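Long-range contacts in metallo-beta-lactamase (PDB 5AXO), which probably hydrolyses the beta-lactam ring of antibiotics with two zinc ions in its active site, as a subclass B3 metallo-beta-lactamase of Serratia marcescens: residues G36-D41 against Y67-H72; A94-V99 against V126-D131; H19-G24 against Q49-N54. All coordinates share one frame; numbering follows the deposited sequence.

Contact 1. Residues G36-D41 against Y67-H72; sequences GHILVD and YILSTH. With NA (sodium ion), chain K; ZN (zinc ion), chain B.
The carboxylate of Asp-41 takes hold of Thr-71 with both oxygens. OD2 of Asp-41 accepts the hydroxyl OG1 of Thr-71 at 2.7 Å through its syn lone pair, while OD1 of Asp-41 takes the backbone N of Thr-71 at 2.9 Å, met on the syn side but 23° out of the carboxylate plane. The two side chains lie roughly at right angles; with chi1 at 56°, OG1 of Thr-71 sits between its own backbone N and carbonyl carbon, facing the acid. A water extends the grip: it donates to OD1 of Asp-41 and to the carbonyl O of His-72 and accepts from OG of Ser-70. This double hold fixes the rotation of the carboxylate and ties down the backbone just before His-72, whose NE2 binds a zinc ion at 2.0 Å, with His-74 and His-150 completing the protein's share of that site.

Behind this end run two parallel strands in register. Leu-39 N gives to Tyr-67 O at 2.9 Å, and Leu-69 N returns to Leu-39 O at 2.8 Å, before Asp-41 N closes the series on Leu-69 O. On one face CG2 of Ile-38 presses against CD1 of Leu-69 at 3.5 Å, and CG2 of Val-40 touches the same methyl more loosely; on the other, Leu-39 meets Ile-68.

Helix 47-57 connects the two strands in a beta-alpha-beta crossover. Met-84 of helix 81-88 packs on Leu-39 and Ile-68, Phe-172 of strand 166-173 covers Val-40 on the other face, and strand 91-95 continues the sheet beside 65-69.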
# COMPACT_ATOMS: atom_id res chain seq x y z
N GLY A 36 6.84 8.11 17.83
CA GLY A 36 7.36 7.33 16.71
C GLY A 36 6.31 7.09 15.64
O GLY A 36 5.18 7.56 15.75
N HIS A 37 6.79 6.52 14.54
CA HIS A 37 6.11 6.58 13.25
C HIS A 37 5.88 5.21 12.65
O HIS A 37 6.53 4.25 13.00
CB HIS A 37 6.89 7.40 12.24
CG HIS A 37 7.55 8.60 12.82
ND1 HIS A 37 6.84 9.56 13.52
CD2 HIS A 37 8.84 8.98 12.86
CE1 HIS A 37 7.69 10.49 13.94
NE2 HIS A 37 8.91 10.13 13.59
N ILE A 38 4.90 5.14 11.76
CA ILE A 38 4.58 3.98 10.98
C ILE A 38 4.83 4.32 9.53
O ILE A 38 4.28 5.32 9.05
CB ILE A 38 3.16 3.49 11.24
CG1 ILE A 38 3.01 3.09 12.73
CG2 ILE A 38 2.74 2.37 10.28
CD1 ILE A 38 1.64 2.70 13.18
N LEU A 39 5.52 3.48 8.79
CA LEU A 39 5.74 3.63 7.35
C LEU A 39 4.93 2.56 6.63
O LEU A 39 4.96 1.39 7.04
CB LEU A 39 7.22 3.47 7.04
CG LEU A 39 7.58 3.43 5.57
CD1 LEU A 39 7.26 4.75 4.87
CD2 LEU A 39 9.03 3.02 5.35
N VAL A 40 4.11 2.98 5.66
CA VAL A 40 3.41 2.04 4.78
C VAL A 40 4.09 1.92 3.43
O VAL A 40 4.24 2.93 2.72
CB VAL A 40 1.94 2.45 4.57
CG1 VAL A 40 1.21 1.35 3.84
CG2 VAL A 40 1.30 2.73 5.91
N ASP A 41 4.63 0.73 3.20
CA ASP A 41 5.34 0.29 2.00
C ASP A 41 6.71 0.89 1.90
O ASP A 41 7.06 1.86 2.60
CB ASP A 41 4.50 0.48 0.74
CG ASP A 41 3.51 -0.61 0.52
OD1 ASP A 41 3.66 -1.67 1.18
OD2 ASP A 41 2.58 -0.41 -0.30
N TYR A 67 7.27 0.64 12.86
CA TYR A 67 6.63 -0.42 12.07
C TYR A 67 6.71 -0.01 10.60
O TYR A 67 6.56 1.16 10.26
CB TYR A 67 5.17 -0.65 12.45
CG TYR A 67 4.95 -1.28 13.80
CD1 TYR A 67 5.30 -2.59 14.02
CD2 TYR A 67 4.40 -0.57 14.84
CE1 TYR A 67 5.06 -3.19 15.24
CE2 TYR A 67 4.26 -1.14 16.09
CZ TYR A 67 4.54 -2.46 16.25
OH TYR A 67 4.31 -3.10 17.47
N ILE A 68 6.88 -1.02 9.75
CA ILE A 68 6.68 -0.89 8.30
C ILE A 68 5.57 -1.84 7.95
O ILE A 68 5.71 -3.05 8.13
CB ILE A 68 7.92 -1.24 7.50
CG1 ILE A 68 9.08 -0.32 7.93
CG2 ILE A 68 7.67 -1.15 5.99
CD1 ILE A 68 10.43 -0.78 7.48
N LEU A 69 4.52 -1.31 7.35
CA LEU A 69 3.34 -2.08 6.97
C LEU A 69 3.41 -2.36 5.47
O LEU A 69 3.69 -1.44 4.68
CB LEU A 69 2.07 -1.29 7.29
CG LEU A 69 1.96 -0.73 8.70
CD1 LEU A 69 0.61 -0.05 8.86
CD2 LEU A 69 2.21 -1.77 9.79
N SER A 70 3.19 -3.59 5.06
CA SER A 70 3.26 -3.96 3.66
C SER A 70 1.86 -4.16 3.10
O SER A 70 1.07 -4.90 3.71
CB SER A 70 4.01 -5.28 3.53
OG SER A 70 4.01 -5.77 2.19
N THR A 71 1.52 -3.50 2.01
CA THR A 71 0.37 -3.87 1.25
C THR A 71 0.49 -5.24 0.62
O THR A 71 -0.28 -6.17 0.98
CB THR A 71 0.03 -2.83 0.17
OG1 THR A 71 1.15 -2.65 -0.67
CG2 THR A 71 -0.46 -1.51 0.74
N HIS A 72 1.42 -5.40 -0.31
CA HIS A 72 1.70 -6.73 -0.81
C HIS A 72 3.11 -6.84 -1.34
O HIS A 72 3.85 -5.87 -1.53
CB HIS A 72 0.66 -7.10 -1.91
CG HIS A 72 0.88 -6.41 -3.23
ND1 HIS A 72 0.25 -5.23 -3.55
CD2 HIS A 72 1.63 -6.74 -4.31
CE1 HIS A 72 0.62 -4.85 -4.76
NE2 HIS A 72 1.44 -5.75 -5.26
NA NA K . 0.48 -7.63 3.48
ZN ZN B . 1.76 -6.12 -7.23
O HOH W 1 4.78 -3.99 0.32
O HOH W 2 2.67 -8.22 1.87
O HOH W 3 2.65 -4.79 -8.08

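Contact 2. Residues A94-V99 against V126-D131. With NA (sodium ion), chain L; SO4 (sulfate ion), chain O.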
# COMPACT_ATOMS: atom_id res chain seq x y z
N ALA A 94 2.65 -7.82 7.81
CA ALA A 94 2.06 -8.21 6.53
C ALA A 94 1.01 -9.27 6.72
O ALA A 94 0.96 -9.94 7.74
CB ALA A 94 3.11 -8.72 5.57
N GLY A 95 0.15 -9.43 5.72
CA GLY A 95 -0.76 -10.56 5.71
C GLY A 95 -0.02 -11.87 5.78
O GLY A 95 1.05 -12.02 5.23
N ALA A 96 -0.66 -12.84 6.45
CA ALA A 96 -0.00 -14.11 6.72
C ALA A 96 0.63 -14.73 5.50
O ALA A 96 1.72 -15.28 5.57
CB ALA A 96 -1.00 -15.09 7.34
N ALA A 97 -0.14 -14.80 4.42
CA ALA A 97 0.34 -15.52 3.23
C ALA A 97 1.45 -14.83 2.46
O ALA A 97 2.04 -15.41 1.56
CB ALA A 97 -0.81 -15.84 2.32
N ASN A 98 1.74 -13.57 2.80
CA ASN A 98 2.82 -12.84 2.15
C ASN A 98 4.10 -12.80 2.99
O ASN A 98 5.11 -12.24 2.53
CB ASN A 98 2.42 -11.42 1.75
CG ASN A 98 1.54 -11.36 0.51
OD1 ASN A 98 1.15 -12.38 -0.08
ND2 ASN A 98 1.08 -10.16 0.19
N VAL A 99 4.00 -13.24 4.24
CA VAL A 99 5.17 -13.18 5.11
C VAL A 99 6.43 -13.85 4.50
O VAL A 99 7.52 -13.28 4.49
CB VAL A 99 4.85 -13.75 6.51
CG1 VAL A 99 6.12 -13.97 7.32
CG2 VAL A 99 3.90 -12.84 7.28
N VAL A 126 9.91 -9.84 9.84
CA VAL A 126 8.58 -9.88 9.25
C VAL A 126 7.65 -10.68 10.15
O VAL A 126 7.99 -11.80 10.59
CB VAL A 126 8.58 -10.48 7.81
CG1 VAL A 126 7.24 -10.26 7.15
CG2 VAL A 126 9.63 -9.80 6.97
N ARG A 127 6.49 -10.12 10.43
CA ARG A 127 5.50 -10.76 11.28
C ARG A 127 4.12 -10.66 10.61
O ARG A 127 3.84 -9.71 9.84
CB ARG A 127 5.40 -10.09 12.65
CG ARG A 127 6.69 -9.87 13.40
CD ARG A 127 7.32 -11.17 13.89
NE ARG A 127 8.63 -10.89 14.50
CZ ARG A 127 9.80 -11.19 13.96
NH1 ARG A 127 10.94 -10.92 14.61
NH2 ARG A 127 9.87 -11.82 12.81
N ALA A 128 3.22 -11.58 10.92
CA ALA A 128 1.89 -11.60 10.32
C ALA A 128 0.91 -10.77 11.14
O ALA A 128 0.98 -10.71 12.38
CB ALA A 128 1.38 -13.03 10.24
N VAL A 129 -0.10 -10.21 10.47
CA VAL A 129 -1.30 -9.61 11.10
C VAL A 129 -2.54 -10.26 10.47
O VAL A 129 -2.49 -10.72 9.30
CB VAL A 129 -1.39 -8.09 10.92
CG1 VAL A 129 -0.25 -7.44 11.68
CG2 VAL A 129 -1.33 -7.70 9.46
N ALA A 130 -3.63 -10.27 11.22
CA ALA A 130 -4.87 -10.86 10.77
C ALA A 130 -5.85 -9.82 10.28
O ALA A 130 -5.73 -8.63 10.59
CB ALA A 130 -5.50 -11.63 11.93
N ASP A 131 -6.82 -10.26 9.50
CA ASP A 131 -7.91 -9.39 9.12
C ASP A 131 -8.51 -8.72 10.34
O ASP A 131 -8.88 -9.42 11.32
CB ASP A 131 -8.97 -10.18 8.37
CG ASP A 131 -10.05 -9.31 7.81
OD1 ASP A 131 -9.80 -8.24 7.23
OD2 ASP A 131 -11.17 -9.84 7.78
NA NA L . 2.89 -13.87 -1.73
S SO4 O . 13.67 -12.21 12.34
O1 SO4 O . 12.40 -12.80 11.87
O2 SO4 O . 14.53 -13.41 12.62
O3 SO4 O . 14.46 -11.39 11.38
O4 SO4 O . 13.47 -11.42 13.55
O HOH W 4 -3.37 -12.28 7.37
O HOH W 5 3.64 -12.46 -3.97
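Ala-94 bonds the edge strand 126-129 in parallel fashion, its N giving to Arg-127 O at 3.0 Å and its O taking Val-129 N at 2.9 Å. Past Gly-95 the strands part, and a water fills in, accepting from Ala-96 N and donating to Val-129 O.

The chain then turns back into helix 99-104, which brings Val-99 over the strand. Its CG1, anti to the backbone N (chi1 168°), meets CG1 of Val-126 at 3.9 Å, the two valines running alongside each other, pointing opposite ways. The other branch, CG2 of Val-99, lies against CA of Ala-128 at 3.8 Å and also touches that residue's CB, which packs in turn on Ala-96. CG2 of Val-129 rests on the carbonyl O of Ala-94.

Arg-127 points away from this packing. Its chain bends at chi2, and NH2 reaches Val-126 O from above the carbonyl plane. A sulfate, probably picked up from the crystallisation solution, lies at the guanidinium edge, with NH1 of Arg-127 to sulfate O4 at 2.8 Å and NH2 to O1 at 2.9 Å.

The chemistry is thus divided: small apolar groups join the end of strand 91-95, the turn after it and the start of helix 99-104 to the edge strand 126-129, while the exposed, charged end of Arg-127 holds a sulfate that Lys-125 N also binds, and its charge is probably neutralised in part.

Contact 3. Residues H19-G24 against Q49-N54; sequences HYVGTG and QVVAAN. With NA (sodium ion), chain D.
Val-21 and Asn-54 join the loop after strand 18-20 to helix 47-57, the crossover helix of a beta-alpha-beta unit in the metallo-beta-lactamase fold. The tight part gathers round the carbonyl O of Val-21. ND2 of Asn-54 donates to it at 3.0 Å along a nearly straight N-H line (173°), yet the donor stands above the carbonyl plane, 75° out of it, while the oxygen lies almost exactly in the plane of the amide. CG2 of Val-51 comes to 3.6 Å from Val-21 O, and CA of Val-51 makes a CA-H...O contact with the same atom at 3.5 Å, giving the oxygen a second, weaker polar approach from the helix. The side chains start close together here too: CB of Val-21 lies 3.9 Å from CB of Asn-54. On the sheet side, Leu-39 of strand 37-40 packs on Val-21 and Val-51, and Met-84 of helix 81-88 also touches Val-51, so this end reaches the apolar layer between sheet and helices.

Toward Val-50, which is partly exposed, the fit is looser and almost wholly apolar. The side chains of Thr-23 and Val-50 cross at about a right angle, CG2 of Thr-23 lying 4.0 Å from CG1 of Val-50, and CG1 of Val-50 lies no nearer to Gly-22 O. The hydroxyl of Thr-23 does not serve the helix: with chi1 at 59°, OG1 is turned from Val-50 and bonds to Trp-5 O and Ile-26 N. On the loop's other flank the hydroxyl of Tyr-20 donates to Thr-23 O, bracing the turn within its own segment.

The amide of Asn-54 is used at both ends: its nitrogen holds the loop, and OD1 of Asn-54 binds a sodium ion at 2.8 Å.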
# COMPACT_ATOMS: atom_id res chain seq x y z
N HIS A 19 1.62 11.67 5.73
CA HIS A 19 2.58 12.29 4.79
C HIS A 19 2.88 11.32 3.67
O HIS A 19 3.22 10.15 3.94
CB HIS A 19 3.89 12.71 5.48
CG HIS A 19 3.71 13.33 6.82
ND1 HIS A 19 3.33 14.64 6.98
CD2 HIS A 19 3.79 12.80 8.06
CE1 HIS A 19 3.15 14.89 8.27
NE2 HIS A 19 3.44 13.79 8.94
N TYR A 20 2.90 11.81 2.43
CA TYR A 20 3.38 11.03 1.30
C TYR A 20 4.87 11.12 1.25
O TYR A 20 5.43 12.21 1.23
CB TYR A 20 2.74 11.55 0.02
CG TYR A 20 3.08 10.68 -1.19
CD1 TYR A 20 4.29 10.78 -1.86
CD2 TYR A 20 2.18 9.74 -1.63
CE1 TYR A 20 4.56 10.01 -2.98
CE2 TYR A 20 2.43 8.99 -2.74
CZ TYR A 20 3.63 9.07 -3.38
OH TYR A 20 3.88 8.29 -4.51
N VAL A 21 5.56 9.98 1.28
CA VAL A 21 7.02 9.87 1.26
C VAL A 21 7.55 8.93 0.20
O VAL A 21 8.71 8.51 0.23
CB VAL A 21 7.64 9.51 2.64
CG1 VAL A 21 7.37 10.62 3.61
CG2 VAL A 21 7.12 8.17 3.17
N GLY A 22 6.65 8.50 -0.69
CA GLY A 22 7.01 7.59 -1.75
C GLY A 22 7.73 8.21 -2.93
O GLY A 22 8.26 9.31 -2.87
N THR A 23 7.83 7.42 -3.99
CA THR A 23 8.51 7.85 -5.20
C THR A 23 7.49 8.51 -6.11
O THR A 23 6.30 8.59 -5.82
CB THR A 23 9.15 6.64 -5.88
OG1 THR A 23 8.10 5.68 -6.19
CG2 THR A 23 10.20 6.03 -5.01
N GLY A 24 7.97 8.91 -7.30
CA GLY A 24 7.04 9.45 -8.28
C GLY A 24 5.98 8.47 -8.76
O GLY A 24 4.89 8.87 -9.19
N GLN A 49 16.08 4.56 -0.99
CA GLN A 49 16.92 5.71 -0.72
C GLN A 49 16.13 7.01 -0.87
O GLN A 49 16.39 7.99 -0.17
CB GLN A 49 18.12 5.70 -1.67
CG GLN A 49 19.00 4.46 -1.52
CD GLN A 49 19.48 4.19 -0.11
OE1 GLN A 49 19.97 5.09 0.56
NE2 GLN A 49 19.26 2.98 0.38
N VAL A 50 15.14 7.01 -1.76
CA VAL A 50 14.21 8.12 -1.90
C VAL A 50 13.33 8.23 -0.65
O VAL A 50 13.13 9.31 -0.11
CB VAL A 50 13.39 7.94 -3.20
CG1 VAL A 50 12.28 8.95 -3.30
CG2 VAL A 50 14.29 8.06 -4.42
N VAL A 51 12.67 7.12 -0.28
CA VAL A 51 11.83 7.09 0.89
C VAL A 51 12.57 7.61 2.12
O VAL A 51 12.04 8.41 2.89
CB VAL A 51 11.23 5.69 1.11
CG1 VAL A 51 10.45 5.62 2.42
CG2 VAL A 51 10.33 5.28 -0.03
N ALA A 52 13.77 7.10 2.36
CA ALA A 52 14.53 7.51 3.53
C ALA A 52 14.83 9.00 3.54
O ALA A 52 14.64 9.68 4.57
CB ALA A 52 15.80 6.70 3.60
N ALA A 53 15.28 9.54 2.41
CA ALA A 53 15.54 10.97 2.29
C ALA A 53 14.26 11.77 2.49
O ALA A 53 14.25 12.81 3.13
CB ALA A 53 16.12 11.25 0.96
N ASN A 54 13.16 11.24 1.97
CA ASN A 54 11.88 11.91 2.09
C ASN A 54 11.41 12.02 3.55
O ASN A 54 10.86 13.03 3.97
CB ASN A 54 10.83 11.19 1.23
CG ASN A 54 11.02 11.44 -0.26
OD1 ASN A 54 11.75 12.36 -0.64
ND2 ASN A 54 10.32 10.69 -1.08
NA NA D . 12.68 12.53 -3.26

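How the contacts relate
All three contacts reach one mixed sheet, at different depths. Contact 1 joins two inner strands near the centre of the chain and is almost wholly buried, Tyr-67 being partly exposed; contact 2 adds an edge strand and includes exposed residues; contact 3 lays helix 47-57 against the loop that leaves strand 18-20. Contacts 1 and 2 abut along neighbouring strands, CB of Ser-70 lying 4.1 Å from CB of Ala-94. Contacts 1 and 3 share the helix-bearing crossover and meet where CD1 of Leu-39 touches CG2 of Val-21 at 3.8 Å. Contacts 2 and 3 stay about 16 Å apart at their nearest atoms. A carboxylate beside the zinc site marks contact 1, a single side-chain amide contact 3, and small apolar groups and an exposed arginine contact 2.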